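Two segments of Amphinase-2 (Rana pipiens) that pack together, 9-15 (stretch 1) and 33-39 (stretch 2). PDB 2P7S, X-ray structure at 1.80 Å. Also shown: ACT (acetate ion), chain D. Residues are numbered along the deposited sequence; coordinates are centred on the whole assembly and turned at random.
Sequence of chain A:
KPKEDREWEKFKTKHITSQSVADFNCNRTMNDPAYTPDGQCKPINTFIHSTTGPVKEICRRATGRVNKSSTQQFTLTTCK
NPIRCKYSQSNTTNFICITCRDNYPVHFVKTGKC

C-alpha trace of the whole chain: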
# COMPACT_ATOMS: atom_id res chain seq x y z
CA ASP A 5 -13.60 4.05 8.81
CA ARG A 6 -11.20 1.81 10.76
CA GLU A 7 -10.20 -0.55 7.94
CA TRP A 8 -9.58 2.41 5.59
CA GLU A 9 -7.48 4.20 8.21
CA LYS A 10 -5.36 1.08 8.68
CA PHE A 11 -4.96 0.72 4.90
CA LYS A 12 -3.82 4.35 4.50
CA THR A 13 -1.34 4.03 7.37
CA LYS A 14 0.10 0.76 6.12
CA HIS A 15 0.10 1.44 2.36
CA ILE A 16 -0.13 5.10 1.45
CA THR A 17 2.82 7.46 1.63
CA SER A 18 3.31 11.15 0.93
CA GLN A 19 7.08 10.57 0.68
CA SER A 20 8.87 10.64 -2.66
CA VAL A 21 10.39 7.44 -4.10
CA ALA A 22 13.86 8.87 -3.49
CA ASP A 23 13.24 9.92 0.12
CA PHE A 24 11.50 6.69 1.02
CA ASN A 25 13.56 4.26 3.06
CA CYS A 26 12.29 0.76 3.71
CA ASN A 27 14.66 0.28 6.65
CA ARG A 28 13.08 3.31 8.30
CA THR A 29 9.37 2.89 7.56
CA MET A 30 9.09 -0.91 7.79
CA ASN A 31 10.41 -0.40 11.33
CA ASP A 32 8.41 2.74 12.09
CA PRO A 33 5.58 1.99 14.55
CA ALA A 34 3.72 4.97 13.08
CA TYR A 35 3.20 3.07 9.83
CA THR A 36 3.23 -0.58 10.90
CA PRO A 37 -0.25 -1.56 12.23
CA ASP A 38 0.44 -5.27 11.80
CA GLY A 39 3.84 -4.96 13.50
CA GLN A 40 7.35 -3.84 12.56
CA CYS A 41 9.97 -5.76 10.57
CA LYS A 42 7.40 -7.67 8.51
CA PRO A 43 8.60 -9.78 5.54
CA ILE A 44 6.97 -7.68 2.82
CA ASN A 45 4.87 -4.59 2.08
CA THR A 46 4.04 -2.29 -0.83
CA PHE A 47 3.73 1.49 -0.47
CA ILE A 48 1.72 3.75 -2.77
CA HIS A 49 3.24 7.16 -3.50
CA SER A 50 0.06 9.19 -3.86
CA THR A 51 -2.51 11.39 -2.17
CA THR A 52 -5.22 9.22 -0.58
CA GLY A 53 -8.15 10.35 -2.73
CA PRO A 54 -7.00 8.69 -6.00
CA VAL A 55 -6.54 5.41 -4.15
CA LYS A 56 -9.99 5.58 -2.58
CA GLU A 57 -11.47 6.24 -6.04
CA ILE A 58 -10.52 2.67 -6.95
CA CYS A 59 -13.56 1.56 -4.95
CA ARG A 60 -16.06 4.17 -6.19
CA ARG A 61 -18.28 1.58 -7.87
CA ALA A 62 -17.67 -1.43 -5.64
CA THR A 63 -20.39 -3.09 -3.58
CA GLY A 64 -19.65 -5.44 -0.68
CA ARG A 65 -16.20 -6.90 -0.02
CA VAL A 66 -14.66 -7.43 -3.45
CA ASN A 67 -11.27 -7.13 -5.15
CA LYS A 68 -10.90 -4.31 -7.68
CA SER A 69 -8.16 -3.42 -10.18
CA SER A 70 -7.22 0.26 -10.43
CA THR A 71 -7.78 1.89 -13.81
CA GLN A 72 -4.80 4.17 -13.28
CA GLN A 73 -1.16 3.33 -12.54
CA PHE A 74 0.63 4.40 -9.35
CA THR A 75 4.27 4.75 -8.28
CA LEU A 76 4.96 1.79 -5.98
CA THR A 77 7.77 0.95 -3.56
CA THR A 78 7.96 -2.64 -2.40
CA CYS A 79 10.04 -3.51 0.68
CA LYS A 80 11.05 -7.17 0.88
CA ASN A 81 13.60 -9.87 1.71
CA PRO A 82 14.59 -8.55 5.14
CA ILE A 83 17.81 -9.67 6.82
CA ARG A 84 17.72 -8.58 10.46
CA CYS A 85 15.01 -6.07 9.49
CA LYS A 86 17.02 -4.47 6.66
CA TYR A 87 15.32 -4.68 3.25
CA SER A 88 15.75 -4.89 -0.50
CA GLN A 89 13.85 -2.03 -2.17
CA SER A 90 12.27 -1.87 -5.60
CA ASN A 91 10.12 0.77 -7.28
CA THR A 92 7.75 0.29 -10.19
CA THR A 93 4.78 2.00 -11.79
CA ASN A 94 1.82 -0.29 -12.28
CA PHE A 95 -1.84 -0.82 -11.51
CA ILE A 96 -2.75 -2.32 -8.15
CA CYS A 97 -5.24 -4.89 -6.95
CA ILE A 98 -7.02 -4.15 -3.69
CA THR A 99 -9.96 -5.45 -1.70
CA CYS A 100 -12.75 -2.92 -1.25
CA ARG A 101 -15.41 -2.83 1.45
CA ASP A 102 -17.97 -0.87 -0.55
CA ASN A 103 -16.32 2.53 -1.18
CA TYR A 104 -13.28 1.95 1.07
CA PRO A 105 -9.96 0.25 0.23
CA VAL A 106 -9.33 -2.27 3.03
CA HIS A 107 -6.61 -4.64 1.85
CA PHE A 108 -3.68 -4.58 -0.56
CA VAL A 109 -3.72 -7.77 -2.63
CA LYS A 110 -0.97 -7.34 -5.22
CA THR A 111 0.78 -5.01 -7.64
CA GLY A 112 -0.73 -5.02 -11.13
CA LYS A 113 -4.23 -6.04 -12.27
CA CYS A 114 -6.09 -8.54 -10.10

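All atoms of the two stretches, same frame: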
# COMPACT_ATOMS: atom_id res chain seq x y z
N GLU A 9 -8.56 3.52 7.50
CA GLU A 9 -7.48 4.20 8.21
C GLU A 9 -6.25 3.30 8.30
O GLU A 9 -5.12 3.76 8.12
CB GLU A 9 -7.93 4.60 9.63
CG GLU A 9 -8.97 5.71 9.67
CD GLU A 9 -8.48 7.02 9.08
OE1 GLU A 9 -7.30 7.38 9.30
OE2 GLU A 9 -9.28 7.71 8.39
N LYS A 10 -6.47 2.02 8.58
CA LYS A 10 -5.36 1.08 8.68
C LYS A 10 -4.69 0.92 7.32
O LYS A 10 -3.46 0.84 7.24
CB LYS A 10 -5.86 -0.28 9.18
CG LYS A 10 -4.75 -1.28 9.45
CD LYS A 10 -5.31 -2.64 9.81
CE LYS A 10 -4.20 -3.65 10.03
NZ LYS A 10 -4.74 -5.01 10.31
N PHE A 11 -5.49 0.87 6.25
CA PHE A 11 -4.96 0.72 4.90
C PHE A 11 -4.08 1.92 4.54
O PHE A 11 -2.98 1.75 4.00
CB PHE A 11 -6.08 0.60 3.87
CG PHE A 11 -5.60 0.46 2.45
CD1 PHE A 11 -5.52 -0.79 1.85
CD2 PHE A 11 -5.22 1.58 1.72
CE1 PHE A 11 -5.06 -0.93 0.52
CE2 PHE A 11 -4.76 1.46 0.40
CZ PHE A 11 -4.68 0.20 -0.19
N LYS A 12 -4.57 3.13 4.81
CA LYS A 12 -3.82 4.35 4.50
C LYS A 12 -2.48 4.38 5.24
O LYS A 12 -1.44 4.71 4.67
CB LYS A 12 -4.61 5.61 4.89
CG LYS A 12 -5.74 5.99 3.96
CD LYS A 12 -6.36 7.33 4.35
CE LYS A 12 -7.07 7.25 5.70
NZ LYS A 12 -7.62 8.57 6.13
N THR A 13 -2.53 4.03 6.52
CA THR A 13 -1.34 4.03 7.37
C THR A 13 -0.31 3.02 6.87
O THR A 13 0.87 3.34 6.75
CB THR A 13 -1.71 3.70 8.85
OG1 THR A 13 -2.53 4.75 9.39
CG2 THR A 13 -0.46 3.56 9.70
N LYS A 14 -0.78 1.82 6.57
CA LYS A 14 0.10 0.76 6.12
C LYS A 14 0.58 0.84 4.67
O LYS A 14 1.69 0.42 4.36
CB LYS A 14 -0.58 -0.60 6.34
CG LYS A 14 0.33 -1.79 6.09
CD LYS A 14 -0.34 -3.11 6.45
CE LYS A 14 0.66 -4.25 6.34
NZ LYS A 14 0.03 -5.57 6.60
N HIS A 15 -0.24 1.40 3.78
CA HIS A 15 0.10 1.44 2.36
C HIS A 15 0.24 2.75 1.62
O HIS A 15 0.77 2.76 0.51
CB HIS A 15 -0.90 0.59 1.58
CG HIS A 15 -0.91 -0.85 1.99
ND1 HIS A 15 0.14 -1.69 1.70
CD2 HIS A 15 -1.81 -1.58 2.68
CE1 HIS A 15 -0.12 -2.89 2.20
NE2 HIS A 15 -1.30 -2.85 2.80
N PRO A 33 6.89 2.33 13.97
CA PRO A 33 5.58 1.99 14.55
C PRO A 33 4.43 2.88 14.08
O PRO A 33 3.27 2.51 14.19
CB PRO A 33 5.84 2.09 16.06
CG PRO A 33 6.99 3.04 16.17
CD PRO A 33 7.87 2.63 15.02
N ALA A 34 4.76 4.06 13.55
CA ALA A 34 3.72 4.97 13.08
C ALA A 34 3.05 4.46 11.81
O ALA A 34 1.93 4.85 11.49
CB ALA A 34 4.32 6.35 12.82
N TYR A 35 3.74 3.58 11.08
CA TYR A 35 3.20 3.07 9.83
C TYR A 35 3.12 1.55 9.76
O TYR A 35 2.92 0.98 8.68
CB TYR A 35 4.03 3.60 8.66
CG TYR A 35 4.11 5.11 8.61
CD1 TYR A 35 5.29 5.78 8.93
CD2 TYR A 35 3.00 5.87 8.25
CE1 TYR A 35 5.36 7.17 8.89
CE2 TYR A 35 3.06 7.25 8.19
CZ TYR A 35 4.24 7.90 8.51
OH TYR A 35 4.30 9.28 8.45
N THR A 36 3.26 0.88 10.89
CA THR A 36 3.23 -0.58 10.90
C THR A 36 2.19 -1.17 11.84
O THR A 36 2.53 -1.75 12.87
CB THR A 36 4.62 -1.14 11.26
OG1 THR A 36 5.12 -0.48 12.43
CG2 THR A 36 5.58 -0.93 10.11
N PRO A 37 0.90 -1.05 11.47
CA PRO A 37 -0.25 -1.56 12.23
C PRO A 37 -0.14 -3.05 12.55
O PRO A 37 -0.47 -3.47 13.66
CB PRO A 37 -1.43 -1.26 11.31
CG PRO A 37 -1.00 -0.03 10.59
CD PRO A 37 0.44 -0.36 10.25
N ASP A 38 0.32 -3.84 11.59
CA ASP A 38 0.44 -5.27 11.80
C ASP A 38 1.78 -5.68 12.43
O ASP A 38 2.10 -6.86 12.51
CB ASP A 38 0.23 -6.02 10.48
CG ASP A 38 -1.19 -5.85 9.94
OD1 ASP A 38 -2.15 -6.14 10.68
OD2 ASP A 38 -1.34 -5.42 8.78
N GLY A 39 2.55 -4.68 12.88
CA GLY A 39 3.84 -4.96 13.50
C GLY A 39 5.02 -4.52 12.64
O GLY A 39 4.90 -4.41 11.42
C ACT D . -4.07 -4.36 4.60
O ACT D . -4.39 -5.34 5.32
OXT ACT D . -3.59 -4.37 3.38
CH3 ACT D . -4.27 -2.99 5.22
O HOH W 1 3.68 -0.62 6.56

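Residues 33-39, an irregular segment, lie against one side of the helix that carries residues 9-15, burying 360 Å² in all. Pro33 stands clear of the helix. Ala34 meets it through its backbone: its O lies 3.3 Å from Thr13 CG2, the methyl of a side chain whose OG1 is turned back to donate to Glu9 O (3.0 Å). Tyr35, whose CA is 5.3 Å from Thr13 CA, presents its ring edge to the helix backbone, with Tyr35 CD2 3.6 Å from Thr13 O. One water joins the two backbones, donating to Tyr35 O (2.8 Å) and to Lys14 O (3.1 Å). Thr36 points away and opens a type I turn closed by Gly39 N to Thr36 O (2.9 Å). Pro37 directs its CA-to-CB bond toward the helix and makes apolar contacts with three helix residues: its CG is 3.7 Å from Thr13 CG2, its CB 3.8 Å from Lys10 CG, and its CD 4.0 Å from Lys14 CB. Asp38 then receives two lysines one helical turn apart, both fully extended (all chi t). Lys10 NZ donates to Asp38 OD1 (2.8 Å) and Lys14 NZ to Asp38 OD2 (2.6 Å), so each carboxylate oxygen forms its own salt bridge. Gly39, with phi 110°, ends the turn in a conformation that would jam a CB against the preceding carbonyl.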